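Local coordinates for extracellular solute-binding protein (Bordetella parapertussis, PDB 3PU5) that probably binds a small solute, perhaps a polyamine, outside the cytoplasmic membrane and hands it to an ABC-type transporter, at residues 45-50 against 58-63; 71-74 against 78-81; 131-136 against 165-170. All coordinates share one frame; numbering follows the deposited sequence.

Contact 1: 45-50 against 58-63; sequences PAHALK and PPYDVA
Y60 reaches toward helix 44-53 from the loop that leads into strand 62-65, and its ring meets H47 on the inner side and K50 on the outer. The inner part of the contact is buried and aromatic. The H47 imidazole and the Y60 ring form an oblique pair, their planes nearly perpendicular at 88° and their centroids 5.6 Å apart. P59 covers one face of the phenol from within its own segment: P59 CG sits 3.9 Å above the plane of the Y60 ring, over its centre. The same proline also meets the lysine.

On the outer side the approach is just as near, but the hold is weaker and the setting more exposed. K50 turns away from its own backbone N (CG anti to it, chi1 -176°) and then runs extended, which carries its methylenes past P59 and across the phenol end at about a right angle. K50 CE lies 4.0 Å from P59 CG, and K50 CD comes to 3.4 Å from Y60 OH. At the end of the chain K50 NZ donates only a weak hydrogen bond to Y60 OH, at 3.3 Å. Since K50 is exposed, this ammonium group adds little directional hold beyond the packing of its aliphatic stem.

Beneath the aromatic pair, H47 and Y60 both touch T11 of strand 7-12, and H47 also rests on F65. D61 is backbone-bonded to Y9, and V62 bonds to both Y9 and T11, as in a parallel pair, which sets the start of strand 62-65 beside strand 7-12. This is consistent with a β-α-β crossover in which helix 44-53 connects strands 36-41 and 62-65, held here against the segment that leads into the second strand.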
# COMPACT_ATOMS: atom_id res chain seq x y z
N PRO A 45 -11.97 9.54 -3.13
CA PRO A 45 -12.83 10.58 -2.55
C PRO A 45 -14.26 10.55 -3.08
O PRO A 45 -15.18 10.82 -2.31
CB PRO A 45 -12.17 11.88 -3.01
CG PRO A 45 -10.79 11.53 -3.36
CD PRO A 45 -10.76 10.10 -3.76
N ALA A 46 -14.43 10.26 -4.37
CA ALA A 46 -15.76 10.22 -4.98
C ALA A 46 -16.57 9.03 -4.46
O ALA A 46 -17.75 9.17 -4.11
CB ALA A 46 -15.66 10.18 -6.50
N HIS A 47 -15.95 7.86 -4.43
CA HIS A 47 -16.60 6.68 -3.89
C HIS A 47 -17.03 6.90 -2.44
O HIS A 47 -18.18 6.64 -2.08
CB HIS A 47 -15.68 5.46 -3.97
CG HIS A 47 -15.69 4.78 -5.30
ND1 HIS A 47 -14.57 4.21 -5.87
CD2 HIS A 47 -16.70 4.58 -6.19
CE1 HIS A 47 -14.88 3.68 -7.03
NE2 HIS A 47 -16.17 3.89 -7.25
N ALA A 48 -16.11 7.39 -1.61
CA ALA A 48 -16.41 7.62 -0.20
C ALA A 48 -17.54 8.63 -0.02
O ALA A 48 -18.47 8.39 0.75
CB ALA A 48 -15.18 8.09 0.55
N LEU A 49 -17.49 9.75 -0.73
CA LEU A 49 -18.55 10.75 -0.59
C LEU A 49 -19.90 10.18 -1.02
O LEU A 49 -20.94 10.42 -0.39
CB LEU A 49 -18.24 12.04 -1.36
CG LEU A 49 -19.31 13.13 -1.17
CD1 LEU A 49 -19.45 13.49 0.30
CD2 LEU A 49 -19.02 14.37 -2.00
N LYS A 50 -19.89 9.40 -2.10
CA LYS A 50 -21.13 8.80 -2.58
C LYS A 50 -21.73 7.88 -1.53
O LYS A 50 -22.93 7.91 -1.29
CB LYS A 50 -20.90 8.04 -3.88
CG LYS A 50 -22.19 7.48 -4.47
CD LYS A 50 -22.07 7.37 -5.97
CE LYS A 50 -23.32 6.78 -6.60
NZ LYS A 50 -23.11 6.67 -8.06
N PRO A 58 -28.13 1.73 -0.42
CA PRO A 58 -26.81 2.19 -0.88
C PRO A 58 -26.59 1.77 -2.32
O PRO A 58 -27.13 0.75 -2.74
CB PRO A 58 -25.83 1.44 0.03
CG PRO A 58 -26.63 0.78 1.07
CD PRO A 58 -28.02 0.62 0.54
N PRO A 59 -25.79 2.53 -3.07
CA PRO A 59 -25.50 2.15 -4.45
C PRO A 59 -24.49 1.00 -4.50
O PRO A 59 -24.50 0.19 -5.44
CB PRO A 59 -24.89 3.42 -5.03
CG PRO A 59 -24.23 4.08 -3.86
CD PRO A 59 -24.95 3.65 -2.61
N TYR A 60 -23.64 0.91 -3.48
CA TYR A 60 -22.60 -0.10 -3.45
C TYR A 60 -22.72 -1.03 -2.25
O TYR A 60 -23.15 -0.63 -1.16
CB TYR A 60 -21.20 0.55 -3.47
CG TYR A 60 -21.05 1.63 -4.51
CD1 TYR A 60 -21.61 1.49 -5.78
CD2 TYR A 60 -20.36 2.80 -4.23
CE1 TYR A 60 -21.49 2.48 -6.74
CE2 TYR A 60 -20.22 3.80 -5.19
CZ TYR A 60 -20.79 3.63 -6.44
OH TYR A 60 -20.66 4.63 -7.39
N ASP A 61 -22.33 -2.29 -2.45
CA ASP A 61 -22.38 -3.31 -1.41
C ASP A 61 -21.01 -3.53 -0.74
O ASP A 61 -20.93 -3.89 0.44
CB ASP A 61 -22.87 -4.62 -2.01
CG ASP A 61 -24.19 -4.45 -2.73
OD1 ASP A 61 -24.21 -4.51 -3.98
OD2 ASP A 61 -25.20 -4.22 -2.03
N VAL A 62 -19.95 -3.32 -1.50
CA VAL A 62 -18.59 -3.50 -0.99
C VAL A 62 -17.78 -2.25 -1.25
O VAL A 62 -17.66 -1.80 -2.39
CB VAL A 62 -17.89 -4.74 -1.59
CG1 VAL A 62 -16.42 -4.81 -1.13
CG2 VAL A 62 -18.63 -6.01 -1.19
N ALA A 63 -17.24 -1.67 -0.18
CA ALA A 63 -16.39 -0.51 -0.28
C ALA A 63 -14.97 -1.00 -0.41
O ALA A 63 -14.47 -1.67 0.49
CB ALA A 63 -16.54 0.37 0.94

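Contact 2: 71-74 against 78-81; sequences YRLI and KLAQ
L73 and K78 are joined by the one hydrogen bond between these segments, a backbone link across the end of helix 67-75. K78 N donates to L73 O at 3.0 Å with an almost straight N-H...O angle of 174°. The bond spans five residues, one more than the regular helical repeat, and the CA atoms of L73 and K78 are 5.2 Å apart here.

The remaining contacts are apolar, and L79 is their centre. Its two methyl branches divide the work. L79 CD1 meets the end of I74, 3.7 Å from I74 CD1, whereas L79 CD2 turns to L73, where it lies 4.1 Å from L73 CD1. The L79 branch point, CG, also stands 4.1 Å from L73 CB. I74 sends its CB away from the 78-81 segment, but the bend in its chain (chi2 -67°) brings CD1 round to the leucine, which it crosses at about a right angle. The root of the lysine belongs to the same apolar group: K78 CB packs 4.0 Å from L73 CD2, with K78 CG beside it, before a bend at chi2 leads the rest of the chain away from the helix.

Around this cluster L73 leans on I51 and L52 of helix 44-53, I74 on W101, and L79 on A245 of strand 238-246. Beyond the helix the chain runs beside the sheet, where K78 and A80 make backbone bonds to K248 and V246. The contact as a whole is a 6→1 backbone bond with apolar packing between its two end residues, as found at helix C-termini.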
# COMPACT_ATOMS: atom_id res chain seq x y z
N TYR A 71 -11.17 5.80 5.90
CA TYR A 71 -11.22 6.24 7.28
C TYR A 71 -12.39 7.19 7.49
O TYR A 71 -12.92 7.29 8.59
CB TYR A 71 -9.90 6.88 7.71
CG TYR A 71 -9.65 6.78 9.20
CD1 TYR A 71 -9.86 7.86 10.05
CD2 TYR A 71 -9.21 5.58 9.77
CE1 TYR A 71 -9.64 7.77 11.42
CE2 TYR A 71 -8.99 5.47 11.13
CZ TYR A 71 -9.21 6.57 11.95
OH TYR A 71 -8.99 6.46 13.31
N ARG A 72 -12.81 7.88 6.43
CA ARG A 72 -13.98 8.75 6.52
C ARG A 72 -15.23 7.94 6.85
O ARG A 72 -16.06 8.34 7.68
CB ARG A 72 -14.19 9.52 5.20
CG ARG A 72 -13.08 10.49 4.86
CD ARG A 72 -13.17 10.93 3.39
NE ARG A 72 -14.35 11.75 3.13
CZ ARG A 72 -14.70 12.18 1.93
NH1 ARG A 72 -13.97 11.87 0.87
NH2 ARG A 72 -15.79 12.94 1.78
N LEU A 73 -15.37 6.81 6.17
CA LEU A 73 -16.54 5.95 6.32
C LEU A 73 -16.52 5.26 7.67
O LEU A 73 -17.57 4.96 8.24
CB LEU A 73 -16.56 4.91 5.22
CG LEU A 73 -16.87 5.49 3.85
CD1 LEU A 73 -17.30 4.38 2.91
CD2 LEU A 73 -17.97 6.51 4.02
N ILE A 74 -15.32 4.98 8.17
CA ILE A 74 -15.16 4.46 9.52
C ILE A 74 -15.69 5.45 10.54
O ILE A 74 -16.47 5.09 11.43
CB ILE A 74 -13.69 4.19 9.84
CG1 ILE A 74 -13.25 2.89 9.18
CG2 ILE A 74 -13.49 4.07 11.35
CD1 ILE A 74 -13.94 1.69 9.77
N LYS A 78 -20.34 3.89 8.46
CA LYS A 78 -21.01 3.44 7.24
C LYS A 78 -20.67 1.99 6.86
O LYS A 78 -21.17 1.48 5.86
CB LYS A 78 -20.70 4.38 6.08
CG LYS A 78 -21.31 5.77 6.24
CD LYS A 78 -22.83 5.69 6.16
CE LYS A 78 -23.47 7.06 6.27
NZ LYS A 78 -24.95 6.92 6.42
N LEU A 79 -19.85 1.33 7.66
CA LEU A 79 -19.37 -0.00 7.32
C LEU A 79 -19.89 -1.03 8.31
O LEU A 79 -19.98 -0.75 9.50
CB LEU A 79 -17.84 -0.00 7.34
CG LEU A 79 -17.21 1.10 6.48
CD1 LEU A 79 -15.68 1.07 6.61
CD2 LEU A 79 -17.64 0.93 5.04
N ALA A 80 -20.25 -2.22 7.84
CA ALA A 80 -20.78 -3.24 8.74
C ALA A 80 -19.66 -3.97 9.47
O ALA A 80 -18.56 -4.13 8.94
CB ALA A 80 -21.66 -4.23 7.97
N GLN A 81 -19.95 -4.43 10.68
CA GLN A 81 -19.00 -5.24 11.43
C GLN A 81 -18.75 -6.57 10.73
O GLN A 81 -19.67 -7.19 10.19
CB GLN A 81 -19.50 -5.47 12.87
CG GLN A 81 -20.83 -6.23 12.94
CD GLN A 81 -21.40 -6.30 14.36
OE1 GLN A 81 -20.90 -7.05 15.21
NE2 GLN A 81 -22.47 -5.54 14.60

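Contact 3: 131-136 against 165-170; sequences EFVERT and KIYGSG
Y167 OH donates a short hydrogen bond of 2.6 Å to E134 OE2, tying the end of helix 156-167 to the flank of helix 129-138. The hydroxyl meets the carboxylate oxygen on its anti side, 23° out of the carboxylate plane. Seen from the tyrosine, the same oxygen lies at the ring edge, near the ring plane; it is 3.2 Å from Y167 CE1, and the two flat groups are turned 57° against each other. In the glutamate CG lies beside the backbone N, and the bend at chi2 (-57°) brings OE2 to a tyrosine toward which its CB does not directly point.

V133 packs on the phenol end beside the glutamate. Its CB and CG1 both come close to the hydroxyl, V133 CG1 at 3.5 Å from Y167 OH, and V133 CG1 is 4.0 Å from Y167 CZ. I166, from the tyrosine's own helix, puts its CG2 against one face of the Y167 ring, offset toward the rim. T180 of helix 174-184 touches both V133 and Y167.

Along helix 129-138 a separate charged pair, R135 NH1 with E131 OE2 at 3.0 Å, turns to another side and leaves the bridge between the helices to E134. That carboxylate has a second partner, since its OE1 forms a salt bridge with R183. Gripped by an arginine on one oxygen and a phenol on the other, E134 is probably ionised, and the positive neighbour together with the hydroxyl would offset the cost of holding its charge in a partly covered place.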
# COMPACT_ATOMS: atom_id res chain seq x y z
N GLU A 131 21.31 2.32 7.17
CA GLU A 131 22.49 2.33 6.31
C GLU A 131 22.28 3.31 5.15
O GLU A 131 23.15 4.12 4.83
CB GLU A 131 22.77 0.93 5.77
CG GLU A 131 24.01 0.86 4.92
CD GLU A 131 24.30 -0.54 4.40
OE1 GLU A 131 23.64 -1.50 4.86
OE2 GLU A 131 25.19 -0.66 3.54
N PHE A 132 21.11 3.23 4.51
CA PHE A 132 20.74 4.17 3.46
C PHE A 132 20.92 5.63 3.91
O PHE A 132 21.53 6.44 3.21
CB PHE A 132 19.28 3.93 3.06
CG PHE A 132 18.72 4.97 2.13
CD1 PHE A 132 19.38 5.29 0.96
CD2 PHE A 132 17.52 5.61 2.42
CE1 PHE A 132 18.86 6.25 0.09
CE2 PHE A 132 17.00 6.57 1.55
CZ PHE A 132 17.67 6.89 0.39
N VAL A 133 20.38 5.96 5.08
CA VAL A 133 20.50 7.32 5.61
C VAL A 133 21.95 7.72 5.89
O VAL A 133 22.43 8.74 5.41
CB VAL A 133 19.66 7.50 6.90
CG1 VAL A 133 19.94 8.87 7.53
CG2 VAL A 133 18.18 7.32 6.60
N GLU A 134 22.66 6.90 6.66
CA GLU A 134 23.99 7.28 7.12
C GLU A 134 24.98 7.32 5.98
O GLU A 134 25.85 8.18 5.96
CB GLU A 134 24.47 6.33 8.22
CG GLU A 134 23.61 6.34 9.47
CD GLU A 134 23.47 7.72 10.10
OE1 GLU A 134 24.38 8.57 9.95
OE2 GLU A 134 22.44 7.96 10.77
N ARG A 135 24.87 6.40 5.03
CA ARG A 135 25.74 6.43 3.86
C ARG A 135 25.42 7.63 2.95
O ARG A 135 26.33 8.25 2.37
CB ARG A 135 25.70 5.09 3.10
CG ARG A 135 26.42 3.95 3.83
CD ARG A 135 26.37 2.63 3.06
NE ARG A 135 27.13 2.67 1.82
CZ ARG A 135 27.18 1.67 0.93
NH1 ARG A 135 26.52 0.54 1.17
NH2 ARG A 135 27.90 1.79 -0.18
N THR A 136 24.14 7.98 2.84
CA THR A 136 23.77 9.18 2.09
C THR A 136 24.43 10.42 2.70
O THR A 136 25.07 11.21 2.01
CB THR A 136 22.25 9.39 2.07
OG1 THR A 136 21.65 8.33 1.32
CG2 THR A 136 21.90 10.74 1.43
N LYS A 165 10.73 6.57 13.78
CA LYS A 165 10.85 5.39 14.64
C LYS A 165 12.31 4.99 14.87
O LYS A 165 12.70 4.66 15.99
CB LYS A 165 10.08 4.22 14.04
CG LYS A 165 10.03 2.98 14.92
CD LYS A 165 9.15 1.91 14.27
CE LYS A 165 9.46 0.50 14.77
NZ LYS A 165 8.76 -0.53 13.94
N ILE A 166 13.12 5.01 13.81
CA ILE A 166 14.52 4.61 13.92
C ILE A 166 15.36 5.63 14.70
O ILE A 166 16.16 5.25 15.55
CB ILE A 166 15.15 4.39 12.53
CG1 ILE A 166 14.47 3.20 11.83
CG2 ILE A 166 16.66 4.17 12.65
CD1 ILE A 166 14.68 3.19 10.30
N TYR A 167 15.15 6.90 14.40
CA TYR A 167 15.97 7.97 14.97
C TYR A 167 15.29 8.77 16.09
O TYR A 167 15.93 9.60 16.73
CB TYR A 167 16.40 8.94 13.87
CG TYR A 167 17.42 8.35 12.91
CD1 TYR A 167 18.76 8.26 13.26
CD2 TYR A 167 17.03 7.89 11.65
CE1 TYR A 167 19.70 7.72 12.39
CE2 TYR A 167 17.95 7.35 10.78
CZ TYR A 167 19.28 7.27 11.15
OH TYR A 167 20.19 6.74 10.27
N GLY A 168 14.01 8.52 16.32
CA GLY A 168 13.26 9.27 17.32
C GLY A 168 12.44 8.36 18.22
O GLY A 168 12.80 7.21 18.46
N SER A 169 11.32 8.89 18.71
CA SER A 169 10.50 8.18 19.69
C SER A 169 9.39 7.34 19.07
O SER A 169 8.62 6.71 19.79
CB SER A 169 9.88 9.18 20.67
OG SER A 169 9.05 10.10 19.98
N GLY A 170 9.30 7.34 17.74
CA GLY A 170 8.31 6.52 17.06
C GLY A 170 7.75 7.16 15.81
O GLY A 170 8.21 8.21 15.38

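Contacts 1 and 2 adjoin, their centres about 11 Å apart, and are joined where helix 44-53 (contact 1) packs on helix 67-75 (contact 2): R72 lies on A48, and L73 CD2 approaches A48 O. Contact 3 lies beyond the chain's centre from contact 1, about 39 Å between centres, consistent with the other lobe of a two-lobed binding protein. Contact 2 is the most buried, joining a straight backbone bond to branched aliphatic packing. Contact 1 grades from buried rings to an exposed lysine with a weak bond. Contact 3, partly buried, joins two helices through one short tyrosine-carboxylate bond, with valine as its apolar support.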